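Local coordinates for protein proteasome accessory factor B/C (PafBC) (Paenarthrobacter aurescens, PDB 6SJ9) that probably acts as a transcriptional regulator of the bacterial DNA damage response, combining winged helix-turn-helix and WYL domains, at residues R520-W534 with E537-L551. Sequence-based numbering, arbitrary orientation.
Sequences RDVDPLRLYSLDSTW and EAYCHSKAGVRNFRL
Arg520 lays one face of its guanidinium over the rim of the Phe549 ring, with NH2 3.5 Å from CE2 and the two planes 86° apart, an edge-on approach of the phenyl group. The same NH2 donates to Cys540 SG at 3.3 Å; a bend at chi3 (103°) sets the guanidinium face against the Phe549 edge, and NH1 forms a salt bridge with Glu583. At the neighbouring position Asp521 O takes two donors from His541: its backbone N, and ND1 from above the carbonyl plane at 3.3 Å. Asp523 OD2 comes to 3.1 Å from His541 CE1, with carboxylate and imidazole planes nearly perpendicular; Ser565 OG bonds to both OD2 and His541 NE2, tying the two side chains together. These residues belong to the meander of strands 517-530, 533-540 and 545-550, consecutive antiparallel neighbours in the five-stranded, Sm-like sheet of the C-terminal WYL domain. Pairing runs through Asp523 and Tyr539 until a classic beta bulge, where Leu525 N and Arg526 N both donate to Glu537 O. Beyond it, Arg526 and Glu537 lie side by side. Arg526 NE reaches Glu537 OE2 at 2.9 Å from above the carboxylate plane, while Arg526 NH2 meets Glu537 OE1 at 3.0 Å, on its syn side but tilted out of that plane, and also forms a salt bridge with Glu346. Glu537 has CG anti to its backbone N (chi1 -178°) and an extended chain, which carries the carboxylate to this side-on grip. A methionine in place of Arg526 would probably leave the carboxylate of the buried Glu537 without its charged mate and free to turn. Tyr528 OH donates to Asn548 OD1 at 2.6 Å across the intervening strand, while Asn548 ND2 is held by Thr580. Near the hairpin turn, Thr533 CG2 sits over a face of the Arg550 guanidinium, which is paired with Asp552.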
loop_
_atom_site.group_PDB
_atom_site.type_symbol
_atom_site.label_atom_id
_atom_site.label_comp_id
_atom_site.label_asym_id
_atom_site.label_seq_id
_atom_site.Cartn_x
_atom_site.Cartn_y
_atom_site.Cartn_z
ATOM N N ARG A 520 3.671 -29.921 11.761
ATOM C CA ARG A 520 2.580 -29.316 12.490
ATOM C C ARG A 520 1.249 -29.806 11.950
ATOM O O ARG A 520 1.128 -30.105 10.761
ATOM C CB ARG A 520 2.620 -27.802 12.373
ATOM C CG ARG A 520 2.720 -27.400 10.895
ATOM C CD ARG A 520 2.803 -25.918 10.850
ATOM N NE ARG A 520 4.115 -25.453 10.608
ATOM C CZ ARG A 520 4.492 -24.185 10.740
ATOM N NH1 ARG A 520 5.713 -23.877 10.392
ATOM N NH2 ARG A 520 3.685 -23.243 11.215
ATOM N N ASP A 521 0.258 -29.856 12.846
ATOM C CA ASP A 521 -1.135 -30.132 12.509
ATOM C C ASP A 521 -1.810 -28.829 12.122
ATOM O O ASP A 521 -1.662 -27.832 12.830
ATOM C CB ASP A 521 -1.870 -30.754 13.715
ATOM C CG ASP A 521 -1.374 -32.194 14.010
ATOM O OD1 ASP A 521 -1.069 -32.972 13.067
ATOM O OD2 ASP A 521 -1.264 -32.508 15.179
ATOM N N VAL A 522 -2.514 -28.819 10.987
ATOM C CA VAL A 522 -3.226 -27.629 10.523
ATOM C C VAL A 522 -4.655 -27.971 10.103
ATOM O O VAL A 522 -4.935 -29.062 9.597
ATOM C CB VAL A 522 -2.496 -26.923 9.358
ATOM C CG1 VAL A 522 -1.111 -26.727 9.723
ATOM C CG2 VAL A 522 -2.530 -27.764 8.075
ATOM N N ASP A 523 -5.555 -27.004 10.308
ATOM C CA ASP A 523 -6.903 -27.042 9.769
ATOM C C ASP A 523 -6.849 -26.253 8.480
ATOM O O ASP A 523 -6.799 -25.017 8.525
ATOM C CB ASP A 523 -7.930 -26.417 10.725
ATOM C CG ASP A 523 -7.979 -27.104 12.096
ATOM O OD1 ASP A 523 -7.867 -28.357 12.184
ATOM O OD2 ASP A 523 -8.227 -26.380 13.088
ATOM N N PRO A 524 -6.835 -26.897 7.321
ATOM C CA PRO A 524 -6.844 -26.143 6.053
ATOM C C PRO A 524 -8.146 -25.372 5.894
ATOM O O PRO A 524 -9.230 -25.891 6.142
ATOM C CB PRO A 524 -6.703 -27.225 4.981
ATOM C CG PRO A 524 -7.227 -28.451 5.629
ATOM C CD PRO A 524 -6.838 -28.359 7.106
ATOM N N LEU A 525 -8.026 -24.130 5.441
ATOM C CA LEU A 525 -9.183 -23.250 5.286
ATOM C C LEU A 525 -9.457 -22.833 3.848
ATOM O O LEU A 525 -10.587 -23.004 3.380
ATOM C CB LEU A 525 -8.967 -21.981 6.141
ATOM C CG LEU A 525 -8.798 -22.259 7.657
ATOM C CD1 LEU A 525 -8.538 -21.011 8.475
ATOM C CD2 LEU A 525 -10.050 -22.972 8.258
ATOM N N ARG A 526 -8.464 -22.269 3.152
ATOM C CA ARG A 526 -8.631 -21.728 1.806
ATOM C C ARG A 526 -7.372 -21.948 1.001
ATOM O O ARG A 526 -6.265 -21.745 1.498
ATOM C CB ARG A 526 -8.903 -20.213 1.830
ATOM C CG ARG A 526 -10.334 -19.906 2.191
ATOM C CD ARG A 526 -10.593 -18.407 2.045
ATOM N NE ARG A 526 -9.923 -17.689 3.145
ATOM C CZ ARG A 526 -10.100 -16.394 3.361
ATOM N NH1 ARG A 526 -10.918 -15.691 2.543
ATOM N NH2 ARG A 526 -9.498 -15.825 4.381
ATOM N N LEU A 527 -7.560 -22.292 -0.243
ATOM C CA LEU A 527 -6.511 -22.397 -1.235
ATOM C C LEU A 527 -6.718 -21.270 -2.253
ATOM O O LEU A 527 -7.822 -21.114 -2.775
ATOM C CB LEU A 527 -6.616 -23.772 -1.866
ATOM C CG LEU A 527 -5.582 -24.443 -2.717
ATOM C CD1 LEU A 527 -4.242 -24.418 -2.054
ATOM C CD2 LEU A 527 -6.128 -25.874 -2.915
ATOM N N TYR A 528 -5.707 -20.435 -2.459
ATOM C CA TYR A 528 -5.853 -19.246 -3.311
ATOM C C TYR A 528 -4.508 -18.954 -3.958
ATOM O O TYR A 528 -3.458 -19.368 -3.443
ATOM C CB TYR A 528 -6.368 -18.024 -2.508
ATOM C CG TYR A 528 -5.411 -17.643 -1.408
ATOM C CD1 TYR A 528 -5.386 -18.363 -0.214
ATOM C CD2 TYR A 528 -4.514 -16.599 -1.556
ATOM C CE1 TYR A 528 -4.472 -18.019 0.805
ATOM C CE2 TYR A 528 -3.634 -16.254 -0.580
ATOM C CZ TYR A 528 -3.607 -16.969 0.621
ATOM O OH TYR A 528 -2.692 -16.600 1.606
ATOM N N SER A 529 -4.548 -18.295 -5.132
ATOM C CA SER A 529 -3.334 -17.898 -5.827
ATOM C C SER A 529 -3.216 -16.388 -5.936
ATOM O O SER A 529 -4.215 -15.681 -6.023
ATOM C CB SER A 529 -3.267 -18.523 -7.220
ATOM O OG SER A 529 -4.494 -18.305 -7.863
ATOM N N LEU A 530 -1.977 -15.926 -6.014
ATOM C CA LEU A 530 -1.634 -14.520 -6.178
ATOM C C LEU A 530 -0.325 -14.436 -6.930
ATOM O O LEU A 530 0.632 -15.115 -6.545
ATOM C CB LEU A 530 -1.410 -13.798 -4.846
ATOM C CG LEU A 530 -2.559 -13.555 -3.928
ATOM C CD1 LEU A 530 -2.015 -12.882 -2.702
ATOM C CD2 LEU A 530 -3.516 -12.690 -4.683
ATOM N N ASP A 531 -0.270 -13.622 -7.983
ATOM C CA ASP A 531 0.990 -13.436 -8.709
ATOM C C ASP A 531 1.571 -14.779 -9.142
ATOM O O ASP A 531 2.715 -15.099 -8.834
ATOM C CB ASP A 531 2.015 -12.665 -7.861
ATOM C CG ASP A 531 3.211 -12.168 -8.696
ATOM O OD1 ASP A 531 3.083 -12.136 -9.944
ATOM O OD2 ASP A 531 4.284 -11.861 -8.125
ATOM N N SER A 532 0.724 -15.619 -9.739
ATOM C CA SER A 532 1.094 -16.949 -10.226
ATOM C C SER A 532 1.576 -17.908 -9.118
ATOM O O SER A 532 2.191 -18.934 -9.421
ATOM C CB SER A 532 2.168 -16.841 -11.308
ATOM O OG SER A 532 1.680 -16.051 -12.377
ATOM N N THR A 533 1.282 -17.629 -7.834
ATOM C CA THR A 533 1.687 -18.483 -6.718
ATOM C C THR A 533 0.498 -19.012 -5.932
ATOM O O THR A 533 -0.408 -18.247 -5.569
ATOM C CB THR A 533 2.642 -17.730 -5.793
ATOM O OG1 THR A 533 3.689 -17.176 -6.587
ATOM C CG2 THR A 533 3.245 -18.642 -4.740
ATOM N N TRP A 534 0.536 -20.314 -5.603
ATOM C CA TRP A 534 -0.523 -20.893 -4.786
ATOM C C TRP A 534 -0.174 -20.796 -3.307
ATOM O O TRP A 534 0.960 -21.019 -2.892
ATOM C CB TRP A 534 -0.824 -22.349 -5.173
ATOM C CG TRP A 534 -1.669 -22.409 -6.400
ATOM C CD1 TRP A 534 -1.244 -22.607 -7.685
ATOM C CD2 TRP A 534 -3.075 -22.164 -6.468
ATOM N NE1 TRP A 534 -2.310 -22.521 -8.551
ATOM C CE2 TRP A 534 -3.451 -22.266 -7.828
ATOM C CE3 TRP A 534 -4.061 -21.896 -5.504
ATOM C CZ2 TRP A 534 -4.780 -22.108 -8.265
ATOM C CZ3 TRP A 534 -5.391 -21.724 -5.933
ATOM C CH2 TRP A 534 -5.727 -21.819 -7.332
ATOM N N GLU A 537 -4.321 -20.899 3.275
ATOM C CA GLU A 537 -4.583 -20.408 4.612
ATOM C C GLU A 537 -5.023 -21.580 5.500
ATOM O O GLU A 537 -5.818 -22.438 5.080
ATOM C CB GLU A 537 -5.698 -19.365 4.561
ATOM C CG GLU A 537 -5.998 -18.782 5.889
ATOM C CD GLU A 537 -7.356 -18.034 5.870
ATOM O OE1 GLU A 537 -7.384 -16.858 6.289
ATOM O OE2 GLU A 537 -8.390 -18.611 5.407
ATOM N N ALA A 538 -4.457 -21.653 6.699
ATOM C CA ALA A 538 -4.729 -22.777 7.580
ATOM C C ALA A 538 -4.572 -22.334 9.029
ATOM O O ALA A 538 -3.716 -21.511 9.357
ATOM C CB ALA A 538 -3.776 -23.934 7.290
ATOM N N TYR A 539 -5.389 -22.901 9.901
ATOM C CA TYR A 539 -5.177 -22.704 11.329
ATOM C C TYR A 539 -4.054 -23.647 11.751
ATOM O O TYR A 539 -4.185 -24.861 11.609
ATOM C CB TYR A 539 -6.472 -22.948 12.143
ATOM C CG TYR A 539 -6.226 -22.582 13.616
ATOM C CD1 TYR A 539 -5.731 -23.513 14.506
ATOM C CD2 TYR A 539 -6.435 -21.283 14.083
ATOM C CE1 TYR A 539 -5.463 -23.182 15.853
ATOM C CE2 TYR A 539 -6.182 -20.938 15.426
ATOM C CZ TYR A 539 -5.694 -21.902 16.302
ATOM O OH TYR A 539 -5.430 -21.587 17.612
ATOM N N CYS A 540 -2.937 -23.092 12.213
ATOM C CA CYS A 540 -1.779 -23.881 12.581
ATOM C C CYS A 540 -1.825 -24.187 14.075
ATOM O O CYS A 540 -1.887 -23.265 14.891
ATOM C CB CYS A 540 -0.484 -23.168 12.226
ATOM S SG CYS A 540 0.995 -24.065 12.873
ATOM N N HIS A 541 -1.907 -25.473 14.438
ATOM C CA HIS A 541 -1.936 -25.794 15.860
ATOM C C HIS A 541 -0.590 -25.603 16.537
ATOM O O HIS A 541 -0.562 -25.540 17.754
ATOM C CB HIS A 541 -2.485 -27.210 16.111
ATOM C CG HIS A 541 -3.935 -27.268 15.818
ATOM N ND1 HIS A 541 -4.423 -27.593 14.568
ATOM C CD2 HIS A 541 -4.990 -26.810 16.531
ATOM C CE1 HIS A 541 -5.738 -27.449 14.566
ATOM N NE2 HIS A 541 -6.104 -26.961 15.742
ATOM N N SER A 542 0.521 -25.528 15.801
ATOM C CA SER A 542 1.776 -25.161 16.460
ATOM C C SER A 542 1.888 -23.676 16.788
ATOM O O SER A 542 2.472 -23.343 17.809
ATOM C CB SER A 542 2.971 -25.596 15.626
ATOM O OG SER A 542 2.961 -27.007 15.594
ATOM N N LYS A 543 1.413 -22.767 15.946
ATOM C CA LYS A 543 1.446 -21.350 16.300
ATOM C C LYS A 543 0.189 -20.927 17.043
ATOM O O LYS A 543 0.103 -19.788 17.500
ATOM C CB LYS A 543 1.606 -20.477 15.039
ATOM C CG LYS A 543 2.794 -20.802 14.190
ATOM C CD LYS A 543 4.115 -20.714 15.020
ATOM C CE LYS A 543 5.287 -20.328 14.134
ATOM N NZ LYS A 543 6.501 -21.078 14.579
ATOM N N ALA A 544 -0.803 -21.808 17.123
ATOM C CA ALA A 544 -2.110 -21.482 17.660
ATOM C C ALA A 544 -2.655 -20.217 17.006
ATOM O O ALA A 544 -3.053 -19.262 17.671
ATOM C CB ALA A 544 -2.056 -21.367 19.208
ATOM N N GLY A 545 -2.618 -20.200 15.663
ATOM C CA GLY A 545 -3.196 -19.105 14.907
ATOM C C GLY A 545 -3.216 -19.418 13.420
ATOM O O GLY A 545 -2.547 -20.344 12.930
ATOM N N VAL A 546 -3.909 -18.552 12.693
ATOM C CA VAL A 546 -4.055 -18.732 11.256
ATOM C C VAL A 546 -2.748 -18.292 10.625
ATOM O O VAL A 546 -2.182 -17.267 11.007
ATOM C CB VAL A 546 -5.258 -17.928 10.722
ATOM C CG1 VAL A 546 -5.306 -18.025 9.220
ATOM C CG2 VAL A 546 -6.612 -18.481 11.311
ATOM N N ARG A 547 -2.207 -19.122 9.740
ATOM C CA ARG A 547 -1.051 -18.754 8.950
ATOM C C ARG A 547 -1.368 -19.004 7.489
ATOM O O ARG A 547 -2.323 -19.720 7.162
ATOM C CB ARG A 547 0.192 -19.564 9.351
ATOM C CG ARG A 547 0.619 -19.372 10.817
ATOM C CD ARG A 547 1.324 -18.034 10.952
ATOM N NE ARG A 547 1.852 -17.748 12.287
ATOM C CZ ARG A 547 1.127 -17.408 13.353
ATOM N NH1 ARG A 547 -0.206 -17.318 13.302
ATOM N NH2 ARG A 547 1.748 -17.164 14.499
ATOM N N ASN A 548 -0.533 -18.434 6.609
ATOM C CA ASN A 548 -0.661 -18.599 5.170
ATOM C C ASN A 548 0.631 -19.176 4.673
ATOM O O ASN A 548 1.676 -18.547 4.818
ATOM C CB ASN A 548 -0.979 -17.254 4.476
ATOM C CG ASN A 548 -2.368 -16.831 4.779
ATOM O OD1 ASN A 548 -3.278 -17.175 4.033
ATOM N ND2 ASN A 548 -2.584 -16.201 5.925
ATOM N N PHE A 549 0.546 -20.368 4.093
ATOM C CA PHE A 549 1.699 -21.139 3.666
ATOM C C PHE A 549 1.781 -21.144 2.144
ATOM O O PHE A 549 0.762 -21.054 1.447
ATOM C CB PHE A 549 1.565 -22.596 4.173
ATOM C CG PHE A 549 1.470 -22.737 5.726
ATOM C CD1 PHE A 549 0.242 -22.797 6.363
ATOM C CD2 PHE A 549 2.608 -22.893 6.491
ATOM C CE1 PHE A 549 0.155 -22.987 7.774
ATOM C CE2 PHE A 549 2.548 -23.065 7.903
ATOM C CZ PHE A 549 1.332 -23.094 8.540
ATOM N N ARG A 550 2.991 -21.326 1.640
ATOM C CA ARG A 550 3.236 -21.461 0.211
ATOM C C ARG A 550 3.131 -22.926 -0.176
ATOM O O ARG A 550 3.821 -23.769 0.409
ATOM C CB ARG A 550 4.626 -20.936 -0.171
ATOM C CG ARG A 550 4.806 -19.402 -0.024
ATOM C CD ARG A 550 6.215 -18.946 -0.418
ATOM N NE ARG A 550 6.605 -19.335 -1.790
ATOM C CZ ARG A 550 6.432 -18.559 -2.872
ATOM N NH1 ARG A 550 5.893 -17.343 -2.747
ATOM N NH2 ARG A 550 6.803 -18.997 -4.088
ATOM N N LEU A 551 2.283 -23.217 -1.165
ATOM C CA LEU A 551 2.150 -24.587 -1.644
ATOM C C LEU A 551 3.502 -25.142 -2.067
ATOM O O LEU A 551 3.820 -26.322 -1.810
ATOM C CB LEU A 551 1.157 -24.641 -2.805
ATOM C CG LEU A 551 0.619 -26.033 -3.141
ATOM C CD1 LEU A 551 -0.147 -26.542 -1.974
ATOM C CD2 LEU A 551 -0.337 -25.926 -4.303
HETATM O O HOH W 1 1.034 -28.773 15.605
#